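Local coordinates for protein YohF (Salmonella typhimurium, PDB 6WON) that probably acts as an acetoin dehydrogenase, an oxidoreductase of the short-chain dehydrogenase/reductase family, at residues S207-R212 and M246-Q251. Residues are numbered along the deposited sequence; the frame is centred on the assembly and turned at random.
Sequences SIPIAR and MLANPQ
P209 and A248 make the one side-chain contact here: the methyl CB of A248 stands 4.2 Å from CD of P209. It comes obliquely at the CD-CG side of the pyrrolidine ring, neither flat over a face nor squarely in the ring plane. Both CA-CB bonds point toward the opposing segment. Next to the ring, the backbone O of S207 lies 4.3 Å from the A248 methyl, a loose van der Waals approach.

The turn from I208 to A211 holds P209. It is a type I beta turn with P209 as its second residue, closed by A211 N donating to I208 O at 2.7 Å; the ring-restricted phi of -52° suits that position. Just after A248, an Asx turn at N249 shapes the chain. Its CG sits between the backbone N and C, opposite the alpha hydrogen (chi1 51°), which lets OD1 turn back to accept from Q251 N at 3.0 Å. The donor lies in the carbonyl plane, on a lone pair, though the bond is bent, with an N-H...O angle of 139°. N249 ND2 binds T147 OG1 and P148 O of the second subunit, whose P250 packs on A248, while P209 also packs on L171 of the third.

The contact thus joins the loop between strand 178-185 and helix 216-226 to the C-terminal tail after strand 238-241, the last strand of the Rossmann-type sheet, where subunits of the tetramer meet. With 111 Å² buried and apolar carbon doing most of the touching, the pairing is shallow and weakly directional; polar bonds lie outside the pair, in the turns, elsewhere in the chain (such as backbone I210 with G243) and to neighbouring subunits.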
loop_
_atom_site.group_PDB
_atom_site.type_symbol
_atom_site.label_atom_id
_atom_site.label_comp_id
_atom_site.label_asym_id
_atom_site.label_seq_id
_atom_site.Cartn_x
_atom_site.Cartn_y
_atom_site.Cartn_z
ATOM N N SER B 207 3.299 15.169 17.497
ATOM C CA SER B 207 2.402 14.278 16.767
ATOM C C SER B 207 3.139 13.297 15.855
ATOM O O SER B 207 2.528 12.324 15.394
ATOM C CB SER B 207 1.395 15.100 15.950
ATOM O OG SER B 207 2.054 15.897 14.964
ATOM N N ILE B 208 4.421 13.526 15.585
ATOM C CA ILE B 208 5.233 12.680 14.713
ATOM C C ILE B 208 6.078 11.773 15.595
ATOM O O ILE B 208 6.635 12.251 16.593
ATOM C CB ILE B 208 6.126 13.525 13.794
ATOM C CG1 ILE B 208 5.290 14.610 13.095
ATOM C CG2 ILE B 208 6.903 12.626 12.812
ATOM C CD1 ILE B 208 6.123 15.628 12.333
ATOM N N PRO B 209 6.196 10.474 15.283
ATOM C CA PRO B 209 6.920 9.566 16.201
ATOM C C PRO B 209 8.311 10.059 16.579
ATOM O O PRO B 209 8.655 10.064 17.767
ATOM C CB PRO B 209 6.950 8.246 15.419
ATOM C CG PRO B 209 5.677 8.288 14.604
ATOM C CD PRO B 209 5.498 9.739 14.206
ATOM N N ILE B 210 9.102 10.523 15.606
ATOM C CA ILE B 210 10.428 11.059 15.903
ATOM C C ILE B 210 10.374 12.395 16.633
ATOM O O ILE B 210 11.404 12.864 17.135
ATOM C CB ILE B 210 11.242 11.174 14.597
ATOM C CG1 ILE B 210 12.744 11.198 14.899
ATOM C CG2 ILE B 210 10.790 12.387 13.793
ATOM C CD1 ILE B 210 13.605 10.868 13.711
ATOM N N ALA B 211 9.197 13.013 16.713
ATOM C CA ALA B 211 8.929 14.182 17.551
ATOM C C ALA B 211 9.616 15.453 17.054
ATOM O O ALA B 211 9.768 16.413 17.819
ATOM C CB ALA B 211 9.300 13.924 19.022
ATOM N N ARG B 212 10.003 15.511 15.785
ATOM C CA ARG B 212 10.607 16.717 15.235
ATOM C C ARG B 212 10.367 16.730 13.734
ATOM O O ARG B 212 10.126 15.676 13.132
ATOM C CB ARG B 212 12.114 16.781 15.541
ATOM C CG ARG B 212 12.938 15.689 14.851
ATOM C CD ARG B 212 14.428 16.023 14.844
ATOM N NE ARG B 212 15.273 14.929 14.356
ATOM C CZ ARG B 212 15.560 14.719 13.070
ATOM N NH1 ARG B 212 15.051 15.513 12.135
ATOM N NH2 ARG B 212 16.364 13.718 12.717
ATOM N N MET B 246 4.064 7.862 8.707
ATOM C CA MET B 246 3.125 6.847 8.235
ATOM C C MET B 246 2.808 5.796 9.297
ATOM O O MET B 246 1.809 5.080 9.162
ATOM C CB MET B 246 3.682 6.132 6.997
ATOM C CG MET B 246 3.915 6.999 5.758
ATOM S SD MET B 246 2.466 7.905 5.187
ATOM C CE MET B 246 1.417 6.639 4.471
ATOM N N LEU B 247 3.634 5.668 10.336
ATOM C CA LEU B 247 3.343 4.717 11.405
ATOM C C LEU B 247 2.261 5.197 12.363
ATOM O O LEU B 247 1.707 4.378 13.113
ATOM C CB LEU B 247 4.615 4.432 12.206
ATOM C CG LEU B 247 5.810 3.959 11.373
ATOM C CD1 LEU B 247 7.090 3.986 12.189
ATOM C CD2 LEU B 247 5.542 2.568 10.827
ATOM N N ALA B 248 1.964 6.498 12.385
ATOM C CA ALA B 248 1.113 7.081 13.422
ATOM C C ALA B 248 -0.353 7.018 12.994
ATOM O O ALA B 248 -0.759 7.673 12.030
ATOM C CB ALA B 248 1.547 8.514 13.711
ATOM N N ASN B 249 -1.146 6.245 13.719
ATOM C CA ASN B 249 -2.564 6.050 13.447
ATOM C C ASN B 249 -3.333 6.448 14.710
ATOM O O ASN B 249 -2.709 6.912 15.670
ATOM C CB ASN B 249 -2.810 4.595 13.019
ATOM C CG ASN B 249 -2.203 3.589 13.980
ATOM O OD1 ASN B 249 -2.530 3.578 15.176
ATOM N ND2 ASN B 249 -1.318 2.727 13.464
ATOM N N PRO B 250 -4.669 6.342 14.747
ATOM C CA PRO B 250 -5.395 6.710 15.979
ATOM C C PRO B 250 -4.879 6.066 17.263
ATOM O O PRO B 250 -5.077 6.638 18.344
ATOM C CB PRO B 250 -6.827 6.255 15.672
ATOM C CG PRO B 250 -6.955 6.504 14.203
ATOM C CD PRO B 250 -5.597 6.234 13.599
ATOM N N GLN B 251 -4.248 4.891 17.191
ATOM C CA GLN B 251 -3.773 4.238 18.406
ATOM C C GLN B 251 -2.441 4.796 18.894
ATOM O O GLN B 251 -2.032 4.483 20.019
ATOM C CB GLN B 251 -3.667 2.728 18.182
ATOM C CG GLN B 251 -5.018 2.035 18.014
ATOM C CD GLN B 251 -5.663 1.681 19.342
ATOM O OE1 GLN B 251 -5.240 2.154 20.396
ATOM N NE2 GLN B 251 -6.686 0.829 19.299
#